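Local coordinates for protein uroporphyrinogen III synthase (Thermus thermophilus, PDB 1WCW) that probably catalyses the closure of the linear tetrapyrrole hydroxymethylbilane, with inversion of its last ring, to uroporphyrinogen III, at residues R54-G59 and L158-Y163; V60-A65 and R153-L158; R72-A77 and L83-P88; R103-K106 and P111-A114; A134-Y139 and L145-L150. All blocks are in the same frame, centred on the assembly; numbering follows the deposited sequence.

How the contacts relate
Following the chain from the N terminus, contact 1 opens first, at helix 50-57, and closes last, on strand 155-167, so the other four lie inside its loop. Contact 2 is nested directly within it; the two share Leu158. Inside contact 2 come three short closures in series: contact 3 between helix 68-80 and the start of helix 86-91, contact 4 across the end of helix 99-107, and contact 5 inside a beta-alpha-beta unit. None of the loops cross. All belong to the domain built on the mixed sheet: contact 1 lays a helix on one face, contact 5 lays one on the other, and contact 2 joins two strands of that sheet across strand 132-137.

Contact 1: residues R54-G59 and L158-Y163; sequences RALAQG and LPLMPY
Ala55 and Leu56, near the C-terminal end of helix 50-57, rest on Leu158 and Leu160 of strand 155-167, a helix-on-sheet contact on one face of the mixed sheet. The CA atoms of Leu56 and Leu158 stand 7.7 Å apart, a spacing bridged by side chains. Leu158, whose CG is placed opposite the backbone N (chi1 169°), packs both methyls on CB of Ala55, CD1 at 3.8 Å and CD2 at 4.0 Å. CD2 in addition reaches the helix backbone and lies 3.7 Å from N of Leu56. Two residues along the strand, Leu160 sends CD1 to CD2 of Leu56 at 4.0 Å, the two side chains crossing at about a right angle. The chi2 of Leu160, 143°, lies well off a staggered value, perhaps turned to suit its neighbours. Leu56 also touches Leu74 and Ala135, and Leu160 likewise touches Ala135, which places this pair in the layer between helices and sheet. Just beyond, Gly59 leaves the helical conformation with a phi of 104°, its N bonded to O of Leu56 at 2.9 Å. Aliphatic methyls from a helix end, set against alternate residues of a strand, are typical of the helix-sheet interface of an open alpha/beta domain.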
# COMPACT_ATOMS: atom_id res chain seq x y z
N ARG A 54 18.28 -3.47 -16.91
CA ARG A 54 18.88 -3.97 -18.17
C ARG A 54 18.27 -5.31 -18.60
O ARG A 54 17.98 -5.54 -19.79
CB ARG A 54 20.39 -4.15 -18.01
CG ARG A 54 21.15 -2.84 -17.92
CD ARG A 54 22.66 -3.07 -17.69
NE ARG A 54 23.40 -1.84 -17.90
CZ ARG A 54 23.43 -1.15 -19.05
NH1 ARG A 54 24.13 -0.03 -19.14
NH2 ARG A 54 22.77 -1.59 -20.13
N ALA A 55 18.04 -6.16 -17.59
CA ALA A 55 17.41 -7.44 -17.87
C ALA A 55 16.01 -7.24 -18.43
O ALA A 55 15.58 -7.92 -19.40
CB ALA A 55 17.38 -8.32 -16.61
N LEU A 56 15.23 -6.34 -17.80
CA LEU A 56 13.90 -6.06 -18.34
C LEU A 56 13.99 -5.56 -19.79
O LEU A 56 13.16 -5.90 -20.67
CB LEU A 56 13.21 -5.00 -17.47
CG LEU A 56 11.91 -4.45 -17.94
CD1 LEU A 56 10.88 -5.59 -18.00
CD2 LEU A 56 11.44 -3.35 -16.95
N ALA A 57 15.01 -4.73 -20.09
CA ALA A 57 15.14 -4.17 -21.45
C ALA A 57 15.44 -5.25 -22.53
O ALA A 57 15.30 -4.98 -23.72
CB ALA A 57 16.26 -3.07 -21.45
N GLN A 58 15.86 -6.42 -22.09
CA GLN A 58 16.14 -7.55 -23.00
C GLN A 58 14.84 -8.27 -23.38
O GLN A 58 14.86 -9.13 -24.27
CB GLN A 58 17.05 -8.56 -22.32
CG GLN A 58 18.37 -8.01 -21.89
CD GLN A 58 19.09 -7.40 -23.04
OE1 GLN A 58 19.31 -8.05 -24.08
NE2 GLN A 58 19.46 -6.15 -22.88
N GLY A 59 13.71 -7.91 -22.75
CA GLY A 59 12.44 -8.54 -23.05
C GLY A 59 12.03 -9.53 -21.95
O GLY A 59 12.83 -10.30 -21.37
N LEU A 158 11.84 -11.83 -12.18
CA LEU A 158 12.85 -10.75 -12.28
C LEU A 158 12.28 -9.64 -11.39
O LEU A 158 11.36 -8.95 -11.77
CB LEU A 158 12.98 -10.34 -13.74
CG LEU A 158 13.78 -9.04 -13.96
CD1 LEU A 158 15.26 -9.27 -13.60
CD2 LEU A 158 13.63 -8.65 -15.38
N PRO A 159 12.78 -9.48 -10.16
CA PRO A 159 12.25 -8.46 -9.28
C PRO A 159 12.77 -7.08 -9.67
O PRO A 159 13.96 -6.96 -10.02
CB PRO A 159 12.76 -8.91 -7.91
CG PRO A 159 14.10 -9.55 -8.26
CD PRO A 159 13.88 -10.27 -9.53
N LEU A 160 11.94 -6.06 -9.54
CA LEU A 160 12.36 -4.68 -9.80
C LEU A 160 11.83 -3.85 -8.68
O LEU A 160 10.64 -3.71 -8.53
CB LEU A 160 11.76 -4.17 -11.12
CG LEU A 160 12.22 -4.94 -12.39
CD1 LEU A 160 11.05 -5.05 -13.35
CD2 LEU A 160 13.36 -4.20 -13.08
N MET A 161 12.73 -3.27 -7.87
CA MET A 161 12.30 -2.50 -6.70
C MET A 161 12.83 -1.09 -6.83
O MET A 161 13.96 -0.78 -6.30
CB MET A 161 12.79 -3.22 -5.46
CG MET A 161 12.26 -2.60 -4.20
SD MET A 161 12.98 -3.37 -2.68
CE MET A 161 12.28 -4.96 -2.84
N PRO A 162 12.02 -0.19 -7.34
CA PRO A 162 12.53 1.19 -7.55
C PRO A 162 12.47 2.07 -6.31
O PRO A 162 13.07 3.18 -6.24
CB PRO A 162 11.64 1.72 -8.68
CG PRO A 162 10.35 0.89 -8.57
CD PRO A 162 10.75 -0.47 -8.07
N TYR A 163 11.72 1.61 -5.33
CA TYR A 163 11.62 2.35 -4.06
C TYR A 163 11.21 1.37 -3.00
O TYR A 163 10.77 0.23 -3.29
CB TYR A 163 10.65 3.52 -4.15
CG TYR A 163 9.17 3.14 -4.25
CD1 TYR A 163 8.61 2.75 -5.44
CD2 TYR A 163 8.38 3.11 -3.14
CE1 TYR A 163 7.27 2.34 -5.56
CE2 TYR A 163 7.04 2.72 -3.21
CZ TYR A 163 6.50 2.34 -4.42
OH TYR A 163 5.17 1.96 -4.52

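Contact 2: residues V60-A65 and R153-L158; sequences VDLFLA and RGYRVL
Val60 faces Leu158, and Asp61 faces Tyr155, with CA to CA distances of 8.8 Å for Val60 and Leu158 and 8.6 Å for Asp61 and Tyr155, because strand 132-137 runs between the two segments and is hydrogen-bonded to both. The side chains therefore meet over that middle strand, in two patches. On the face where helix 50-57 lies, CG1 of Val60 touches CD2 of Leu158 at 4.2 Å, the two side chains crossing at about a right angle. On the other face, CD1 of Leu62 approaches the outer end of the Tyr155 ring, 4.0 Å from CZ and 3.9 Å from OH. It comes in obliquely, and the leucine and tyrosine side chains again cross nearly perpendicularly. Leu62 extends to this point because its CG stands trans to the backbone N (chi1 -174°). CB of Asp61 borders the same ring, 4.3 Å from CE2. The polar ends turn elsewhere: OH of Tyr155 is hydrogen-bonded to O of Pro128, which ties down the ring tip, and OD2 of Asp61 accepts from N of Val133 on the middle strand. Ahead of Tyr155, Gly154 closes helix 144-152 in a Schellman motif. Strands 62-65, 132-137 and 155-167 run parallel, and residues of next-but-one strands meet over the middle one, as in the parallel core of an alpha/beta sheet.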
# COMPACT_ATOMS: atom_id res chain seq x y z
N VAL A 60 10.72 -9.51 -21.66
CA VAL A 60 10.10 -10.41 -20.67
C VAL A 60 8.74 -10.87 -21.22
O VAL A 60 8.15 -10.22 -22.08
CB VAL A 60 9.88 -9.72 -19.28
CG1 VAL A 60 11.23 -9.29 -18.71
CG2 VAL A 60 8.96 -8.52 -19.40
N ASP A 61 8.27 -11.95 -20.64
CA ASP A 61 6.99 -12.48 -21.11
C ASP A 61 5.83 -11.89 -20.39
O ASP A 61 4.75 -11.74 -20.96
CB ASP A 61 7.06 -13.99 -20.95
CG ASP A 61 8.16 -14.54 -21.79
OD1 ASP A 61 7.98 -14.54 -23.02
OD2 ASP A 61 9.25 -14.84 -21.23
N LEU A 62 6.05 -11.53 -19.14
CA LEU A 62 4.99 -10.98 -18.32
C LEU A 62 5.58 -9.87 -17.46
O LEU A 62 6.73 -9.95 -17.00
CB LEU A 62 4.41 -12.09 -17.43
CG LEU A 62 3.20 -11.80 -16.57
CD1 LEU A 62 2.41 -13.12 -16.40
CD2 LEU A 62 3.60 -11.23 -15.29
N PHE A 63 4.79 -8.83 -17.28
CA PHE A 63 5.14 -7.72 -16.41
C PHE A 63 3.99 -7.51 -15.44
O PHE A 63 2.86 -7.30 -15.82
CB PHE A 63 5.38 -6.43 -17.23
CG PHE A 63 5.71 -5.22 -16.36
CD1 PHE A 63 6.95 -5.12 -15.71
CD2 PHE A 63 4.78 -4.23 -16.14
CE1 PHE A 63 7.22 -4.02 -14.82
CE2 PHE A 63 5.04 -3.16 -15.29
CZ PHE A 63 6.23 -3.05 -14.64
N LEU A 64 4.29 -7.54 -14.16
CA LEU A 64 3.32 -7.37 -13.11
C LEU A 64 3.62 -6.09 -12.30
O LEU A 64 4.68 -6.02 -11.58
CB LEU A 64 3.28 -8.60 -12.22
CG LEU A 64 2.03 -8.82 -11.33
CD1 LEU A 64 2.11 -10.25 -10.82
CD2 LEU A 64 1.91 -7.83 -10.18
N ALA A 65 2.75 -5.11 -12.43
CA ALA A 65 2.88 -3.85 -11.70
C ALA A 65 2.02 -3.89 -10.45
O ALA A 65 0.84 -4.21 -10.55
CB ALA A 65 2.37 -2.69 -12.59
N ARG A 153 3.47 -20.93 -11.92
CA ARG A 153 2.95 -20.75 -13.27
C ARG A 153 4.00 -20.94 -14.37
O ARG A 153 3.67 -20.82 -15.55
CB ARG A 153 2.34 -19.34 -13.39
CG ARG A 153 1.08 -19.12 -12.62
CD ARG A 153 -0.09 -19.98 -13.07
NE ARG A 153 -1.30 -19.38 -12.52
CZ ARG A 153 -1.71 -19.59 -11.28
NH1 ARG A 153 -1.03 -20.42 -10.50
NH2 ARG A 153 -2.71 -18.89 -10.78
N GLY A 154 5.27 -21.16 -14.01
CA GLY A 154 6.28 -21.46 -15.01
C GLY A 154 7.34 -20.40 -15.30
O GLY A 154 8.24 -20.59 -16.12
N TYR A 155 7.30 -19.26 -14.59
CA TYR A 155 8.23 -18.20 -14.87
C TYR A 155 9.41 -18.09 -13.91
O TYR A 155 9.32 -18.40 -12.73
CB TYR A 155 7.49 -16.84 -14.77
CG TYR A 155 6.29 -16.73 -15.67
CD1 TYR A 155 5.02 -16.95 -15.17
CD2 TYR A 155 6.44 -16.44 -17.00
CE1 TYR A 155 3.90 -16.88 -15.98
CE2 TYR A 155 5.34 -16.37 -17.85
CZ TYR A 155 4.07 -16.61 -17.31
OH TYR A 155 2.96 -16.57 -18.17
N ARG A 156 10.48 -17.58 -14.49
CA ARG A 156 11.60 -17.13 -13.68
C ARG A 156 11.20 -15.66 -13.25
O ARG A 156 10.84 -14.85 -14.14
CB ARG A 156 12.87 -17.04 -14.48
CG ARG A 156 14.07 -16.52 -13.67
CD ARG A 156 15.37 -16.56 -14.52
NE ARG A 156 15.25 -15.77 -15.75
CZ ARG A 156 16.13 -15.73 -16.76
NH1 ARG A 156 15.89 -14.96 -17.82
NH2 ARG A 156 17.23 -16.47 -16.73
N VAL A 157 11.32 -15.34 -11.98
CA VAL A 157 10.92 -14.00 -11.50
C VAL A 157 12.08 -13.01 -11.58
O VAL A 157 13.20 -13.33 -11.13
CB VAL A 157 10.38 -14.05 -10.07
CG1 VAL A 157 10.05 -12.61 -9.56
CG2 VAL A 157 9.10 -14.87 -10.05
N LEU A 158 11.84 -11.83 -12.18
CA LEU A 158 12.85 -10.75 -12.28
C LEU A 158 12.28 -9.64 -11.39
O LEU A 158 11.36 -8.95 -11.77
CB LEU A 158 12.98 -10.34 -13.74
CG LEU A 158 13.78 -9.04 -13.96
CD1 LEU A 158 15.26 -9.27 -13.60
CD2 LEU A 158 13.63 -8.65 -15.38

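Contact 3: residues R72-A77 and L83-P88; sequences RDLLEA and LDLEGP
Leu85 is inserted against Leu74 and Leu75 of helix 68-80, an apolar, largely buried contact between that helix and the loop that leads into helix 86-91. The evidence is one leucine side chain placed over one helical turn: the nearest CA atoms, those of Leu75 and Leu85, are 6.9 Å apart, and the closest approach is made by the tip of Leu85. Its CD1 lies 3.5 Å from O of Leu74 and 4.3 Å from CG of the same residue, so a methyl meets a backbone carbonyl and an aliphatic branch together. Nearer the backbone, CB of Leu85 faces CD2 of Leu75 at 4.5 Å, a looser touch. The direction of the side chain follows from its torsions: CG lies opposite the carbonyl carbon (chi1 -63°), and the rest extends with chi2 at -174°, which carries CD1 to the helix. Leu74 also touches Leu160, and Leu85 touches Val53 of helix 50-57. A capping bond holds the turn into helix 86-91. N of Gly87 donates to OD1 of Asp84 at 3.1 Å, nearly straight with an N-H...O angle of 169°; OD1 is met on its syn side, the donor standing out of the carboxylate plane. The carboxylate probably also interacts favourably with the dipole of the helix it caps. The chemistry implies a division of labour: apolar burial and van der Waals contact, including a methyl on a backbone carbonyl, seat the loop on helix 68-80, whereas its polar bond is local, made to the first turn of helix 86-91 and on the more exposed side.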
# COMPACT_ATOMS: atom_id res chain seq x y z
N ARG A 72 5.87 4.44 -12.60
CA ARG A 72 6.48 5.69 -13.02
C ARG A 72 7.96 5.70 -12.71
O ARG A 72 8.78 6.09 -13.58
CB ARG A 72 5.78 6.86 -12.34
CG ARG A 72 4.35 6.98 -12.81
CD ARG A 72 3.62 8.29 -12.29
NE ARG A 72 2.21 8.15 -12.64
CZ ARG A 72 1.28 7.63 -11.83
NH1 ARG A 72 0.01 7.51 -12.25
NH2 ARG A 72 1.61 7.32 -10.59
N ASP A 73 8.33 5.24 -11.51
CA ASP A 73 9.75 5.21 -11.16
C ASP A 73 10.55 4.30 -12.09
O ASP A 73 11.71 4.64 -12.46
CB ASP A 73 9.99 4.76 -9.71
CG ASP A 73 9.60 5.77 -8.68
OD1 ASP A 73 9.65 5.35 -7.51
OD2 ASP A 73 9.27 6.95 -9.01
N LEU A 74 10.03 3.13 -12.46
CA LEU A 74 10.74 2.27 -13.33
C LEU A 74 10.94 2.88 -14.71
O LEU A 74 12.03 2.73 -15.29
CB LEU A 74 9.98 0.92 -13.41
CG LEU A 74 10.60 -0.14 -14.26
CD1 LEU A 74 11.97 -0.51 -13.79
CD2 LEU A 74 9.68 -1.41 -14.21
N LEU A 75 9.91 3.49 -15.26
CA LEU A 75 10.04 4.13 -16.56
C LEU A 75 11.11 5.27 -16.48
O LEU A 75 11.94 5.39 -17.42
CB LEU A 75 8.67 4.67 -17.01
CG LEU A 75 7.71 3.54 -17.38
CD1 LEU A 75 6.36 4.15 -17.58
CD2 LEU A 75 8.14 2.83 -18.61
N GLU A 76 11.13 6.03 -15.39
CA GLU A 76 12.16 7.04 -15.23
C GLU A 76 13.54 6.41 -15.15
O GLU A 76 14.49 6.96 -15.64
CB GLU A 76 11.93 7.82 -13.94
CG GLU A 76 10.78 8.78 -13.94
CD GLU A 76 10.47 9.45 -12.57
OE1 GLU A 76 9.40 10.12 -12.50
OE2 GLU A 76 11.25 9.35 -11.58
N ALA A 77 13.66 5.25 -14.50
CA ALA A 77 14.94 4.58 -14.40
C ALA A 77 15.41 4.15 -15.77
O ALA A 77 16.62 4.29 -16.10
CB ALA A 77 14.83 3.35 -13.50
N LEU A 83 17.83 3.24 -21.65
CA LEU A 83 17.28 1.98 -22.10
C LEU A 83 15.87 2.14 -22.61
O LEU A 83 15.13 2.99 -22.16
CB LEU A 83 17.28 1.00 -20.94
CG LEU A 83 18.60 0.55 -20.37
CD1 LEU A 83 18.35 -0.23 -19.10
CD2 LEU A 83 19.39 -0.28 -21.40
N ASP A 84 15.51 1.33 -23.59
CA ASP A 84 14.18 1.34 -24.08
C ASP A 84 13.37 0.28 -23.34
O ASP A 84 13.61 -0.95 -23.51
CB ASP A 84 14.17 1.05 -25.58
CG ASP A 84 12.80 0.67 -26.08
OD1 ASP A 84 11.80 1.25 -25.59
OD2 ASP A 84 12.73 -0.19 -26.98
N LEU A 85 12.46 0.76 -22.49
CA LEU A 85 11.58 -0.16 -21.75
C LEU A 85 10.21 -0.22 -22.39
O LEU A 85 9.49 -1.21 -22.22
CB LEU A 85 11.46 0.30 -20.30
CG LEU A 85 12.75 0.30 -19.49
CD1 LEU A 85 12.40 0.64 -18.05
CD2 LEU A 85 13.47 -1.02 -19.52
N GLU A 86 9.83 0.80 -23.14
CA GLU A 86 8.49 0.77 -23.74
C GLU A 86 8.33 -0.35 -24.73
O GLU A 86 7.26 -0.99 -24.78
CB GLU A 86 8.16 2.12 -24.42
CG GLU A 86 8.18 3.28 -23.44
CD GLU A 86 7.84 4.63 -24.09
OE1 GLU A 86 6.68 4.82 -24.50
OE2 GLU A 86 8.73 5.49 -24.21
N GLY A 87 9.38 -0.63 -25.52
CA GLY A 87 9.30 -1.71 -26.48
C GLY A 87 9.05 -3.05 -25.79
O GLY A 87 8.12 -3.79 -26.11
N PRO A 88 9.93 -3.47 -24.87
CA PRO A 88 9.77 -4.74 -24.16
C PRO A 88 8.43 -4.80 -23.42
O PRO A 88 7.73 -5.82 -23.42
CB PRO A 88 10.93 -4.76 -23.18
CG PRO A 88 11.95 -3.87 -23.84
CD PRO A 88 11.22 -2.81 -24.59

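Contact 4: residues R103-K106 and P111-A114; sequences RALK and PPHA
Pro111 and Pro112 bring two compact, puckered pyrrolidine rings against Leu105 and Lys106 near the end of helix 99-107. The Pro112 ring is approached at two of its atoms, CD and CB: CD lies 4.0 Å from CB of Leu105 and 3.9 Å from CG of Lys106, while CB lies 4.1 Å from CD1 of Leu105. The leucine runs at a slant to this ring. Pro112 also touches Ala96 of strand 93-96, which links the helix to the sheet through this ring. The Pro111 ring is met at CB, which lies 3.8 Å from CG of Lys106; the lysine chain as modelled beyond CG is doubtful, because it comes too close to the same ring atom. At the backbone, O of Leu105 stands 3.7 Å from N of Pro111; a proline nitrogen carries no hydrogen, so this is a plain contact. The CA atoms of Lys106 and Pro111 are just 4.1 Å apart, evidence of how sharply the chain doubles back. Leu105 continues inward to Phe63 and Ala65 of strand 62-65, and O of Pro111 accepts from NH1 of Arg94. A tight return from the end of a helix, with prolines folded against its last turn before strand 114-115 joins the sheet edge, fits the helix-to-strand connection of an alpha/beta domain.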
# COMPACT_ATOMS: atom_id res chain seq x y z
N ARG A 103 -3.68 2.72 -13.85
CA ARG A 103 -3.72 4.05 -14.42
C ARG A 103 -2.34 4.49 -14.88
O ARG A 103 -2.19 5.12 -15.95
CB ARG A 103 -4.25 4.99 -13.37
CG ARG A 103 -5.68 4.78 -12.94
CD ARG A 103 -5.98 5.50 -11.60
NE ARG A 103 -7.26 5.04 -11.07
CZ ARG A 103 -7.71 5.23 -9.83
NH1 ARG A 103 -6.97 5.89 -8.94
NH2 ARG A 103 -8.91 4.75 -9.50
N ALA A 104 -1.29 4.19 -14.08
CA ALA A 104 0.05 4.58 -14.49
C ALA A 104 0.43 3.88 -15.79
O ALA A 104 1.04 4.47 -16.64
CB ALA A 104 1.04 4.28 -13.41
N LEU A 105 0.10 2.60 -15.95
CA LEU A 105 0.39 1.93 -17.21
C LEU A 105 -0.39 2.57 -18.39
O LEU A 105 0.21 2.79 -19.44
CB LEU A 105 0.04 0.43 -17.07
CG LEU A 105 1.09 -0.39 -16.27
CD1 LEU A 105 0.50 -1.80 -15.98
CD2 LEU A 105 2.40 -0.54 -17.06
N LYS A 106 -1.67 2.86 -18.17
CA LYS A 106 -2.48 3.48 -19.24
C LYS A 106 -1.88 4.84 -19.63
O LYS A 106 -1.77 5.14 -20.81
CB LYS A 106 -3.90 3.67 -18.73
CG LYS A 106 -4.67 2.40 -18.66
CD LYS A 106 -5.43 2.15 -19.93
CE LYS A 106 -6.35 0.94 -19.76
NZ LYS A 106 -7.33 0.73 -20.91
N PRO A 111 -1.39 0.15 -21.53
CA PRO A 111 -2.50 -0.32 -20.69
C PRO A 111 -2.41 -1.80 -20.33
O PRO A 111 -2.00 -2.64 -21.13
CB PRO A 111 -3.77 0.02 -21.52
CG PRO A 111 -3.25 -0.04 -22.97
CD PRO A 111 -1.84 0.53 -22.90
N PRO A 112 -2.81 -2.13 -19.12
CA PRO A 112 -2.74 -3.53 -18.72
C PRO A 112 -3.73 -4.41 -19.45
O PRO A 112 -4.81 -3.97 -19.82
CB PRO A 112 -3.04 -3.49 -17.21
CG PRO A 112 -3.95 -2.28 -17.08
CD PRO A 112 -3.41 -1.25 -18.07
N HIS A 113 -3.37 -5.67 -19.60
CA HIS A 113 -4.29 -6.66 -20.17
C HIS A 113 -5.27 -7.13 -19.15
O HIS A 113 -6.36 -7.58 -19.54
CB HIS A 113 -3.50 -7.83 -20.76
CG HIS A 113 -2.55 -7.41 -21.82
ND1 HIS A 113 -2.86 -7.07 -23.14
CD2 HIS A 113 -1.20 -7.30 -21.72
CE1 HIS A 113 -1.74 -6.78 -23.79
NE2 HIS A 113 -0.72 -6.91 -22.93
N ALA A 114 -4.95 -7.13 -17.86
CA ALA A 114 -5.89 -7.50 -16.83
C ALA A 114 -5.45 -6.75 -15.57
O ALA A 114 -4.30 -6.37 -15.40
CB ALA A 114 -5.92 -8.97 -16.62

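Contact 5: residues A134-Y139 and L145-L150; sequences AALQLY and LLENAL
Leu136 can be followed from the strand to the helix: CB leaves strand 132-137 toward helix 144-152, CG stands trans to the backbone N (chi1 171°), and the two methyls then part. CD1 goes to CD2 of Leu146 at 4.2 Å. CD2 makes the tighter contact, 3.6 Å from CG of Glu147, and also lies 4.2 Å from CD1 of Leu150. One leucine is thus held among three residues of the helix. Ala134, two positions earlier, fits its CB against CD2 of Leu150 at 3.9 Å. The segment axes pass 10.5 Å apart and run antiparallel, at 175°, as expected where a helix returns over its own strand in a beta-alpha-beta unit; strand 155-167 completes it. Glu147 crosses Leu136 at a slant with its methylenes, bent at chi2 (-147°), and its OE2 comes 4.1 Å from CD1 of Leu138. Leu146 and Leu136 both continue to Leu64 on the neighbouring strand. Chemically, the joint is made mainly by carbon against carbon: even the glutamate contributes its aliphatic stem, while its carboxylate lies at the partly exposed margin, so cohesion here rests on burial of methyl groups and not on directed polar bonds.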
# COMPACT_ATOMS: atom_id res chain seq x y z
N ALA A 134 9.06 -13.42 -15.83
CA ALA A 134 8.03 -12.51 -15.30
C ALA A 134 8.73 -11.44 -14.48
O ALA A 134 9.33 -11.71 -13.44
CB ALA A 134 7.01 -13.27 -14.42
N ALA A 135 8.58 -10.20 -14.89
CA ALA A 135 9.14 -9.06 -14.18
C ALA A 135 8.10 -8.61 -13.18
O ALA A 135 6.91 -8.44 -13.53
CB ALA A 135 9.40 -7.94 -15.15
N LEU A 136 8.48 -8.47 -11.92
CA LEU A 136 7.57 -8.11 -10.86
C LEU A 136 8.06 -6.82 -10.23
O LEU A 136 9.18 -6.78 -9.66
CB LEU A 136 7.54 -9.27 -9.83
CG LEU A 136 6.80 -8.97 -8.55
CD1 LEU A 136 5.35 -8.69 -8.77
CD2 LEU A 136 6.93 -10.16 -7.69
N GLN A 137 7.26 -5.78 -10.27
CA GLN A 137 7.64 -4.52 -9.64
C GLN A 137 7.17 -4.55 -8.19
O GLN A 137 5.98 -4.77 -7.91
CB GLN A 137 6.95 -3.39 -10.38
CG GLN A 137 7.14 -1.99 -9.74
CD GLN A 137 5.95 -1.60 -8.85
OE1 GLN A 137 6.13 -1.21 -7.68
NE2 GLN A 137 4.81 -1.69 -9.38
N LEU A 138 8.11 -4.34 -7.26
CA LEU A 138 7.92 -4.36 -5.80
C LEU A 138 8.12 -2.97 -5.22
O LEU A 138 8.51 -2.00 -5.91
CB LEU A 138 8.98 -5.28 -5.27
CG LEU A 138 8.92 -6.71 -5.80
CD1 LEU A 138 10.21 -7.47 -5.42
CD2 LEU A 138 7.66 -7.40 -5.24
N TYR A 139 7.81 -2.87 -3.94
CA TYR A 139 7.88 -1.61 -3.22
C TYR A 139 8.47 -1.79 -1.81
O TYR A 139 8.20 -0.99 -0.93
CB TYR A 139 6.53 -0.95 -3.15
CG TYR A 139 5.45 -1.86 -2.70
CD1 TYR A 139 5.16 -2.05 -1.33
CD2 TYR A 139 4.65 -2.56 -3.64
CE1 TYR A 139 4.08 -2.91 -0.89
CE2 TYR A 139 3.63 -3.38 -3.25
CZ TYR A 139 3.34 -3.55 -1.86
OH TYR A 139 2.31 -4.31 -1.45
N LEU A 145 3.10 -14.61 -1.76
CA LEU A 145 2.04 -15.32 -2.47
C LEU A 145 2.21 -15.12 -3.97
O LEU A 145 2.16 -16.09 -4.77
CB LEU A 145 0.69 -14.82 -1.95
CG LEU A 145 -0.55 -15.53 -2.47
CD1 LEU A 145 -1.74 -15.18 -1.60
CD2 LEU A 145 -0.79 -15.10 -3.86
N LEU A 146 2.51 -13.90 -4.39
CA LEU A 146 2.69 -13.59 -5.78
C LEU A 146 3.92 -14.22 -6.31
O LEU A 146 3.92 -14.77 -7.43
CB LEU A 146 2.73 -12.07 -5.95
CG LEU A 146 2.04 -11.39 -7.09
CD1 LEU A 146 0.63 -12.00 -7.31
CD2 LEU A 146 1.87 -9.89 -6.72
N GLU A 147 5.04 -14.10 -5.57
CA GLU A 147 6.28 -14.65 -6.05
C GLU A 147 6.26 -16.14 -6.25
O GLU A 147 6.73 -16.66 -7.25
CB GLU A 147 7.44 -14.27 -5.14
CG GLU A 147 7.80 -12.84 -5.41
CD GLU A 147 9.30 -12.52 -5.24
OE1 GLU A 147 10.20 -13.28 -5.68
OE2 GLU A 147 9.59 -11.45 -4.70
N ASN A 148 5.62 -16.81 -5.32
CA ASN A 148 5.50 -18.23 -5.41
C ASN A 148 4.53 -18.60 -6.54
O ASN A 148 4.79 -19.57 -7.31
CB ASN A 148 5.04 -18.78 -4.06
CG ASN A 148 6.16 -18.82 -3.06
OD1 ASN A 148 7.20 -19.42 -3.32
ND2 ASN A 148 5.98 -18.17 -1.92
N ALA A 149 3.41 -17.87 -6.67
CA ALA A 149 2.49 -18.20 -7.78
C ALA A 149 3.16 -18.00 -9.15
O ALA A 149 2.97 -18.82 -10.06
CB ALA A 149 1.27 -17.36 -7.68
N LEU A 150 3.98 -16.95 -9.36
CA LEU A 150 4.63 -16.76 -10.65
C LEU A 150 5.51 -17.96 -10.93
O LEU A 150 5.55 -18.43 -12.09
CB LEU A 150 5.46 -15.49 -10.65
CG LEU A 150 4.59 -14.24 -10.76
CD1 LEU A 150 5.48 -13.06 -10.43
CD2 LEU A 150 3.93 -14.13 -12.13